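Local coordinates for protein methyltransferase (Streptococcus pyogenes, PDB 2ESR) that probably transfers a methyl group from S-adenosylmethionine to an acceptor, perhaps ribosomal RNA as in RsmD-type relatives, at residues A46-A49 with V50-M54; E61-R64 with K65-A68; K112-I115 with V116-E120. All coordinates share one frame; numbering follows the deposited sequence.

Contact 1 of 3, residues A46-A49 with V50-M54; sequences AIEA and VSRGM
Glu48 and Arg52 meet on the more open side of the contact, where helix 44-51 ends, Arg52 being the first residue beyond it. Glu48 OE2 takes the NE hydrogen of Arg52 at 2.8 Å; the bond is bent and counts as weak, but it forms part of a salt bridge. The carboxylate and guanidinium planes stand 65° apart, so this is a grip by one oxygen rather than a flat two-pronged pairing. The Glu48 chain leaves with CG opposite the backbone N (chi1 -176°) and then bends at chi2, which turns the carboxylate toward the extended Arg52 chain; Arg52 CG lies 3.5 Å from the same Glu48 OE2. Arg52 NH1 is hydrogen-bonded to Pro28 O, so NE and NH1 have different partners, while Glu48 OE1 has a long, weak ion pair with Arg19. Ser51, also toward solvent, brings CB to 3.3 Å from Glu48 O.

The tightly packed side is formed by the buried Ala49 and Met54 against strand 101-106. Ala49 CB packs 4.0 Å from Met54 CG, Met54 being a selenomethionine, and both side chains rest on Leu103 of that strand. Ala49 also touches Phe23 of helix 19-26.

The backbone ends the helix at Gly53. Met54 N donates to Ala49 O at 3.0 Å, and Gly53 N to Val50 O at 3.0 Å, with Gly53 at phi 133°; Arg52 N bonds Glu48 O at 2.9 Å and, weakly, Ala49 O. A positive phi with two nested bonds back into the last turn defines a Schellman motif, which here ends the helix of the beta-alpha-beta unit 34-38, 44-51, 56-60 of the Rossmann-like fold.

Contact 2 of 3, residues E61-R64 with K65-A68; sequences EKNR and KAQA
Gln67 N donates to Asn63 O at 3.1 Å and Ala68 N to Arg64 O at 3.2 Å, the opening backbone bonds of helix 64-75. Asn63 itself is not yet helical: its psi of 132° is extended, and the chain turns into the helix only at Arg64.

The Asn63 side chain caps the amino end of the helix. With CG opposite the backbone N (chi1 180°), the amide is carried over the first turn, where OD1 is held by Ala66 N at 2.9 Å in a fairly straight bond (158°). The same Asn63 OD1 has two weak partners, Lys65 N at 2.6 Å and Lys65 NZ, whose chain bends back at chi3 and chi4 to come within 3.2 Å of OD1.

Glu61 supports this cap from the strand side. Its OE2 takes Asn63 N at 3.1 Å through the anti lone pair, while Glu61 OE1 accepts from Gly41 N, so both carboxylate oxygens are engaged. Glu61 CG lies 3.4 Å from Ala66 CB. Gln67 bends at chi2 across the Glu61 stem, Gln67 OE1 standing 3.1 Å from Glu61 CB; Gln67 also packs on Thr98 of the second subunit.

With OD1 accepting from Ala66 N and, weakly, from Lys65 N, Asn63 is the N-cap of helix 64-75, at the turn from strand 56-60 into the helix of a Rossmann-like unit.

Contact 3 of 3, residues K112-I115 with V116-E120; sequences KETI and VATIE
Lys112 starts the run with a backbone bond: its O accepts from Val116 N at 3.3 Å, and Val116 CG2 sits against the same oxygen, also at 3.3 Å. Glu113 O repeats the pattern with Ala117 N at 3.1 Å, both residues lying on the exposed side of helix 111-124.

At Thr114 the pattern gains a second donor. Thr114 O accepts from Thr118 N at 2.8 Å and from Thr118 OG1 at 2.7 Å, the two arriving from opposite faces of the carbonyl plane. The Thr118 hydroxyl is placed there by chi1 of -59°, which sets OG1 beside its own backbone N; Thr118 OG1 also lies 3.5 Å from Thr114 CG2. Thr114 OG1 instead bonds Pro109 O and Tyr110 O, just ahead of the helix.

Ile115 turns to the core. Ile119 N donates to Ile115 O at 3.0 Å, and the two side chains run alongside each other in the same direction, Ile115 CG2 meeting Ile119 CD1 at 3.8 Å. Ile115 packs on Cys136 and Thr138 of strand 132-139, Ile119 on Val134 of that strand and on Leu106 of strand 101-106.

The chemistry divides the helix by face: isoleucines one turn apart give an apolar ridge against the sheet, while the buried Thr118 hydroxyl spends its hydrogen on a carbonyl of its own helix and so enters the interior with its donor satisfied.

How the contacts relate
The contacts follow one another along the chain without interleaving: contact 1 at the end of helix 44-51, contact 2 at the start of helix 64-75, and contact 3 running from the first turn of helix 111-124 into its body. None touches another. The centre of contact 1 lies about 20 Å from that of contact 2 and about 24 Å from that of contact 3; the centres of 61-68 and 112-120 are about 21 Å apart. Contacts 1 and 3 lie on opposite sides of the chain's centre yet both meet strand 101-106, consistent with helices on the two faces of the sheet. Strand 56-60 links contact 1 to contact 2. Three different helices thus pack round one parallel core, consistent with a Rossmann-like methyltransferase.

Contact 1 of 3, residues A46-A49 with V50-M54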
ATOM      1  N   ALA A  46     -13.468  -0.514  -3.448  1.00 20.68           N
ATOM      2  CA  ALA A  46     -12.472  -0.012  -2.507  1.00 21.42           C
ATOM      3  C   ALA A  46     -12.620   1.494  -2.312  1.00 22.17           C
ATOM      4  O   ALA A  46     -12.554   1.998  -1.192  1.00 20.86           O
ATOM      5  CB  ALA A  46     -11.063  -0.336  -3.003  1.00 22.40           C
ATOM      6  N   ILE A  47     -12.828   2.209  -3.413  1.00 22.43           N
ATOM      7  CA  ILE A  47     -12.974   3.657  -3.362  1.00 23.19           C
ATOM      8  C   ILE A  47     -14.211   4.063  -2.561  1.00 22.27           C
ATOM      9  O   ILE A  47     -14.149   4.956  -1.720  1.00 23.31           O
ATOM     10  CB  ILE A  47     -13.052   4.242  -4.786  1.00 24.37           C
ATOM     11  CG1 ILE A  47     -11.746   3.935  -5.526  1.00 24.75           C
ATOM     12  CG2 ILE A  47     -13.310   5.745  -4.732  1.00 26.42           C
ATOM     13  CD1 ILE A  47     -11.745   4.336  -6.978  1.00 28.03           C
ATOM     14  N   GLU A  48     -15.328   3.391  -2.804  1.00 21.24           N
ATOM     15  CA  GLU A  48     -16.553   3.715  -2.082  1.00 22.32           C
ATOM     16  C   GLU A  48     -16.396   3.390  -0.599  1.00 19.71           C
ATOM     17  O   GLU A  48     -16.866   4.138   0.255  1.00 21.82           O
ATOM     18  CB  GLU A  48     -17.734   2.948  -2.676  1.00 23.65           C
ATOM     19  CG  GLU A  48     -19.088   3.269  -2.059  1.00 28.20           C
ATOM     20  CD  GLU A  48     -19.472   4.733  -2.182  1.00 32.66           C
ATOM     21  OE1 GLU A  48     -19.194   5.342  -3.239  1.00 34.63           O
ATOM     22  OE2 GLU A  48     -20.069   5.274  -1.227  1.00 33.69           O
ATOM     23  N   ALA A  49     -15.707   2.295  -0.289  1.00 20.43           N
ATOM     24  CA  ALA A  49     -15.507   1.899   1.102  1.00 17.94           C
ATOM     25  C   ALA A  49     -14.706   2.955   1.852  1.00 19.20           C
ATOM     26  O   ALA A  49     -14.987   3.254   3.009  1.00 19.47           O
ATOM     27  CB  ALA A  49     -14.792   0.547   1.178  1.00 18.87           C
ATOM     28  N   VAL A  50     -13.691   3.506   1.202  1.00 19.47           N
ATOM     29  CA  VAL A  50     -12.889   4.541   1.844  1.00 21.39           C
ATOM     30  C   VAL A  50     -13.746   5.797   1.991  1.00 22.12           C
ATOM     31  O   VAL A  50     -13.689   6.492   3.011  1.00 22.37           O
ATOM     32  CB  VAL A  50     -11.614   4.852   1.022  1.00 22.47           C
ATOM     33  CG1 VAL A  50     -10.917   6.085   1.577  1.00 23.12           C
ATOM     34  CG2 VAL A  50     -10.664   3.659   1.077  1.00 22.41           C
ATOM     35  N   SER A  51     -14.558   6.078   0.979  1.00 23.55           N
ATOM     36  CA  SER A  51     -15.430   7.248   1.017  1.00 24.45           C
ATOM     37  C   SER A  51     -16.394   7.147   2.196  1.00 24.99           C
ATOM     38  O   SER A  51     -16.790   8.160   2.781  1.00 25.90           O
ATOM     39  CB  SER A  51     -16.227   7.362  -0.286  1.00 25.52           C
ATOM     40  OG  SER A  51     -17.035   8.528  -0.286  1.00 29.51           O
ATOM     41  N   ARG A  52     -16.759   5.919   2.547  1.00 22.95           N
ATOM     42  CA  ARG A  52     -17.691   5.677   3.640  1.00 23.69           C
ATOM     43  C   ARG A  52     -17.054   5.536   5.015  1.00 23.03           C
ATOM     44  O   ARG A  52     -17.755   5.295   5.999  1.00 24.77           O
ATOM     45  CB  ARG A  52     -18.544   4.443   3.328  1.00 23.53           C
ATOM     46  CG  ARG A  52     -19.557   4.677   2.212  1.00 24.01           C
ATOM     47  CD  ARG A  52     -20.254   3.391   1.773  1.00 25.48           C
ATOM     48  NE  ARG A  52     -21.238   3.641   0.719  1.00 25.58           N
ATOM     49  CZ  ARG A  52     -22.543   3.805   0.931  1.00 28.13           C
ATOM     50  NH1 ARG A  52     -23.033   3.744   2.162  1.00 27.98           N
ATOM     51  NH2 ARG A  52     -23.361   4.030  -0.090  1.00 27.56           N
ATOM     52  N   GLY A  53     -15.735   5.678   5.098  1.00 22.41           N
ATOM     53  CA  GLY A  53     -15.104   5.578   6.403  1.00 21.11           C
ATOM     54  C   GLY A  53     -13.869   4.721   6.568  1.00 20.89           C
ATOM     55  O   GLY A  53     -13.169   4.839   7.579  1.00 19.53           O
HETATM   56  N   MSE A  54     -13.591   3.836   5.617  1.00 20.51           N
HETATM   57  CA  MSE A  54     -12.396   3.011   5.742  1.00 22.46           C
HETATM   58  C   MSE A  54     -11.207   3.953   5.583  1.00 22.34           C
HETATM   59  O   MSE A  54     -11.281   4.947   4.857  1.00 25.10           O
HETATM   60  CB  MSE A  54     -12.385   1.914   4.680  1.00 23.29           C
HETATM   61  CG  MSE A  54     -13.466   0.854   4.899  1.00 27.51           C
HETATM   62 SE   MSE A  54     -13.304  -0.046   6.627  1.00 43.27          SE
HETATM   63  CE  MSE A  54     -11.712  -0.980   6.270  1.00 25.12           C
TER

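Contact 2 of 3, residues E61-R64 with K65-A68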
ATOM      1  N   GLU A  61      -4.651  -5.448  -9.159  1.00 22.87           N
ATOM      2  CA  GLU A  61      -5.270  -5.660 -10.459  1.00 26.09           C
ATOM      3  C   GLU A  61      -4.161  -5.828 -11.481  1.00 28.99           C
ATOM      4  O   GLU A  61      -3.306  -4.956 -11.618  1.00 31.04           O
ATOM      5  CB  GLU A  61      -6.158  -4.463 -10.822  1.00 26.27           C
ATOM      6  CG  GLU A  61      -6.776  -4.537 -12.214  1.00 28.16           C
ATOM      7  CD  GLU A  61      -7.578  -5.806 -12.427  1.00 31.29           C
ATOM      8  OE1 GLU A  61      -8.533  -6.046 -11.654  1.00 31.78           O
ATOM      9  OE2 GLU A  61      -7.252  -6.566 -13.365  1.00 31.32           O
ATOM     10  N   LYS A  62      -4.182  -6.953 -12.191  1.00 30.59           N
ATOM     11  CA  LYS A  62      -3.162  -7.260 -13.190  1.00 34.58           C
ATOM     12  C   LYS A  62      -3.365  -6.651 -14.578  1.00 35.47           C
ATOM     13  O   LYS A  62      -2.393  -6.406 -15.295  1.00 36.15           O
ATOM     14  CB  LYS A  62      -3.016  -8.777 -13.329  1.00 36.23           C
ATOM     15  CG  LYS A  62      -1.665  -9.315 -12.889  1.00 41.77           C
ATOM     16  CD  LYS A  62      -0.524  -8.628 -13.635  1.00 44.08           C
ATOM     17  CE  LYS A  62       0.829  -9.145 -13.183  1.00 44.22           C
ATOM     18  NZ  LYS A  62       1.938  -8.363 -13.788  1.00 46.52           N
ATOM     19  N   ASN A  63      -4.616  -6.415 -14.962  1.00 36.55           N
ATOM     20  CA  ASN A  63      -4.920  -5.846 -16.277  1.00 37.08           C
ATOM     21  C   ASN A  63      -4.475  -4.387 -16.391  1.00 37.51           C
ATOM     22  O   ASN A  63      -4.752  -3.567 -15.514  1.00 36.91           O
ATOM     23  CB  ASN A  63      -6.420  -5.962 -16.565  1.00 37.38           C
ATOM     24  CG  ASN A  63      -6.805  -5.388 -17.915  1.00 38.95           C
ATOM     25  OD1 ASN A  63      -6.756  -4.177 -18.126  1.00 39.61           O
ATOM     26  ND2 ASN A  63      -7.191  -6.260 -18.839  1.00 39.20           N
ATOM     27  N   ARG A  64      -3.790  -4.070 -17.485  1.00 37.71           N
ATOM     28  CA  ARG A  64      -3.282  -2.723 -17.716  1.00 38.15           C
ATOM     29  C   ARG A  64      -4.363  -1.661 -17.888  1.00 36.27           C
ATOM     30  O   ARG A  64      -4.228  -0.548 -17.388  1.00 35.65           O
ATOM     31  CB  ARG A  64      -2.359  -2.715 -18.937  1.00 40.88           C
ATOM     32  CG  ARG A  64      -1.169  -3.654 -18.813  1.00 46.54           C
ATOM     33  CD  ARG A  64      -0.135  -3.381 -19.893  1.00 49.40           C
ATOM     34  NE  ARG A  64       0.393  -2.021 -19.809  1.00 53.23           N
ATOM     35  CZ  ARG A  64       1.069  -1.540 -18.768  1.00 55.09           C
ATOM     36  NH1 ARG A  64       1.306  -2.309 -17.713  1.00 55.59           N
ATOM     37  NH2 ARG A  64       1.508  -0.288 -18.782  1.00 56.01           N
ATOM     38  N   LYS A  65      -5.429  -1.998 -18.604  1.00 35.59           N
ATOM     39  CA  LYS A  65      -6.515  -1.048 -18.823  1.00 35.46           C
ATOM     40  C   LYS A  65      -7.262  -0.755 -17.524  1.00 34.30           C
ATOM     41  O   LYS A  65      -7.653   0.388 -17.259  1.00 32.81           O
ATOM     42  CB  LYS A  65      -7.472  -1.588 -19.892  1.00 37.14           C
ATOM     43  CG  LYS A  65      -6.933  -1.442 -21.313  1.00 41.10           C
ATOM     44  CD  LYS A  65      -7.805  -2.149 -22.340  1.00 43.20           C
ATOM     45  CE  LYS A  65      -7.414  -3.615 -22.501  1.00 44.98           C
ATOM     46  NZ  LYS A  65      -7.506  -4.389 -21.232  1.00 46.84           N
ATOM     47  N   ALA A  66      -7.454  -1.787 -16.711  1.00 32.99           N
ATOM     48  CA  ALA A  66      -8.136  -1.625 -15.434  1.00 32.21           C
ATOM     49  C   ALA A  66      -7.291  -0.712 -14.551  1.00 31.49           C
ATOM     50  O   ALA A  66      -7.810   0.175 -13.881  1.00 29.47           O
ATOM     51  CB  ALA A  66      -8.324  -2.980 -14.766  1.00 30.85           C
ATOM     52  N   GLN A  67      -5.980  -0.930 -14.564  1.00 33.36           N
ATOM     53  CA  GLN A  67      -5.068  -0.117 -13.764  1.00 34.79           C
ATOM     54  C   GLN A  67      -5.206   1.360 -14.107  1.00 34.12           C
ATOM     55  O   GLN A  67      -5.213   2.217 -13.220  1.00 33.93           O
ATOM     56  CB  GLN A  67      -3.619  -0.558 -13.988  1.00 38.16           C
ATOM     57  CG  GLN A  67      -3.287  -1.924 -13.417  1.00 43.17           C
ATOM     58  CD  GLN A  67      -3.562  -2.008 -11.931  1.00 47.58           C
ATOM     59  OE1 GLN A  67      -4.705  -1.865 -11.492  1.00 51.36           O
ATOM     60  NE2 GLN A  67      -2.517  -2.238 -11.143  1.00 49.39           N
ATOM     61  N   ALA A  68      -5.316   1.660 -15.396  1.00 32.73           N
ATOM     62  CA  ALA A  68      -5.453   3.039 -15.836  1.00 32.93           C
ATOM     63  C   ALA A  68      -6.729   3.637 -15.256  1.00 32.38           C
ATOM     64  O   ALA A  68      -6.729   4.756 -14.740  1.00 31.31           O
ATOM     65  CB  ALA A  68      -5.480   3.100 -17.356  1.00 33.66           C
TER

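Contact 3 of 3, residues K112-I115 with V116-E120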
ATOM      1  N   LYS A 112     -16.231 -19.181  -8.087  1.00 22.01           N
ATOM      2  CA  LYS A 112     -16.278 -20.176  -7.017  1.00 22.55           C
ATOM      3  C   LYS A 112     -14.899 -20.746  -6.670  1.00 20.00           C
ATOM      4  O   LYS A 112     -14.506 -20.765  -5.502  1.00 20.53           O
ATOM      5  CB  LYS A 112     -17.218 -21.320  -7.397  1.00 26.03           C
ATOM      6  CG  LYS A 112     -17.380 -22.371  -6.308  1.00 33.58           C
ATOM      7  CD  LYS A 112     -18.363 -23.457  -6.734  1.00 39.50           C
ATOM      8  CE  LYS A 112     -18.528 -24.512  -5.653  1.00 42.43           C
ATOM      9  NZ  LYS A 112     -17.261 -25.253  -5.416  1.00 44.84           N
ATOM     10  N   GLU A 113     -14.170 -21.208  -7.684  1.00 18.12           N
ATOM     11  CA  GLU A 113     -12.845 -21.789  -7.468  1.00 17.37           C
ATOM     12  C   GLU A 113     -11.869 -20.807  -6.834  1.00 16.62           C
ATOM     13  O   GLU A 113     -11.185 -21.122  -5.861  1.00 15.69           O
ATOM     14  CB  GLU A 113     -12.224 -22.243  -8.790  1.00 17.65           C
ATOM     15  CG  GLU A 113     -12.973 -23.310  -9.548  1.00 20.59           C
ATOM     16  CD  GLU A 113     -12.942 -24.656  -8.862  1.00 21.47           C
ATOM     17  OE1 GLU A 113     -12.053 -24.884  -8.009  1.00 19.95           O
ATOM     18  OE2 GLU A 113     -13.805 -25.493  -9.190  1.00 23.25           O
ATOM     19  N   THR A 114     -11.791 -19.614  -7.409  1.00 15.85           N
ATOM     20  CA  THR A 114     -10.850 -18.614  -6.927  1.00 16.98           C
ATOM     21  C   THR A 114     -11.223 -18.020  -5.574  1.00 16.04           C
ATOM     22  O   THR A 114     -10.346 -17.701  -4.766  1.00 17.15           O
ATOM     23  CB  THR A 114     -10.703 -17.491  -7.951  1.00 19.46           C
ATOM     24  OG1 THR A 114     -10.359 -18.061  -9.218  1.00 19.77           O
ATOM     25  CG2 THR A 114      -9.606 -16.530  -7.523  1.00 20.44           C
ATOM     26  N   ILE A 115     -12.513 -17.855  -5.323  1.00 16.24           N
ATOM     27  CA  ILE A 115     -12.923 -17.305  -4.034  1.00 17.10           C
ATOM     28  C   ILE A 115     -12.476 -18.242  -2.917  1.00 18.33           C
ATOM     29  O   ILE A 115     -11.891 -17.805  -1.928  1.00 17.01           O
ATOM     30  CB  ILE A 115     -14.441 -17.090  -3.988  1.00 17.44           C
ATOM     31  CG1 ILE A 115     -14.788 -15.864  -4.841  1.00 18.75           C
ATOM     32  CG2 ILE A 115     -14.920 -16.921  -2.548  1.00 18.65           C
ATOM     33  CD1 ILE A 115     -16.272 -15.588  -4.943  1.00 18.96           C
ATOM     34  N   VAL A 116     -12.717 -19.536  -3.083  1.00 15.01           N
ATOM     35  CA  VAL A 116     -12.315 -20.495  -2.058  1.00 16.08           C
ATOM     36  C   VAL A 116     -10.789 -20.510  -1.876  1.00 16.06           C
ATOM     37  O   VAL A 116     -10.281 -20.410  -0.756  1.00 13.17           O
ATOM     38  CB  VAL A 116     -12.815 -21.915  -2.411  1.00 16.55           C
ATOM     39  CG1 VAL A 116     -12.271 -22.932  -1.413  1.00 19.02           C
ATOM     40  CG2 VAL A 116     -14.337 -21.939  -2.395  1.00 16.85           C
ATOM     41  N   ALA A 117     -10.055 -20.616  -2.976  1.00 14.36           N
ATOM     42  CA  ALA A 117      -8.602 -20.653  -2.892  1.00 14.10           C
ATOM     43  C   ALA A 117      -8.046 -19.373  -2.271  1.00 13.20           C
ATOM     44  O   ALA A 117      -7.118 -19.421  -1.469  1.00 14.15           O
ATOM     45  CB  ALA A 117      -8.006 -20.855  -4.282  1.00 14.67           C
ATOM     46  N   THR A 118      -8.618 -18.231  -2.640  1.00 13.16           N
ATOM     47  CA  THR A 118      -8.122 -16.960  -2.122  1.00 15.25           C
ATOM     48  C   THR A 118      -8.385 -16.786  -0.631  1.00 14.55           C
ATOM     49  O   THR A 118      -7.508 -16.340   0.101  1.00 15.60           O
ATOM     50  CB  THR A 118      -8.714 -15.774  -2.913  1.00 17.34           C
ATOM     51  OG1 THR A 118      -8.343 -15.910  -4.293  1.00 18.55           O
ATOM     52  CG2 THR A 118      -8.175 -14.445  -2.387  1.00 20.10           C
ATOM     53  N   ILE A 119      -9.587 -17.134  -0.176  1.00 13.98           N
ATOM     54  CA  ILE A 119      -9.901 -17.001   1.245  1.00 14.77           C
ATOM     55  C   ILE A 119      -9.034 -17.967   2.053  1.00 17.62           C
ATOM     56  O   ILE A 119      -8.559 -17.632   3.143  1.00 16.44           O
ATOM     57  CB  ILE A 119     -11.403 -17.243   1.501  1.00 14.40           C
ATOM     58  CG1 ILE A 119     -12.203 -16.117   0.834  1.00 16.31           C
ATOM     59  CG2 ILE A 119     -11.686 -17.289   2.999  1.00 17.74           C
ATOM     60  CD1 ILE A 119     -13.701 -16.244   0.956  1.00 17.16           C
ATOM     61  N   GLU A 120      -8.815 -19.165   1.521  1.00 17.17           N
ATOM     62  CA  GLU A 120      -7.958 -20.125   2.209  1.00 17.88           C
ATOM     63  C   GLU A 120      -6.546 -19.553   2.323  1.00 17.44           C
ATOM     64  O   GLU A 120      -5.906 -19.667   3.371  1.00 18.52           O
ATOM     65  CB  GLU A 120      -7.911 -21.448   1.446  1.00 19.73           C
ATOM     66  CG  GLU A 120      -9.183 -22.265   1.533  1.00 24.85           C
ATOM     67  CD  GLU A 120      -9.331 -22.988   2.863  1.00 31.14           C
ATOM     68  OE1 GLU A 120     -10.370 -23.656   3.065  1.00 34.78           O
ATOM     69  OE2 GLU A 120      -8.410 -22.895   3.703  1.00 35.62           O
TER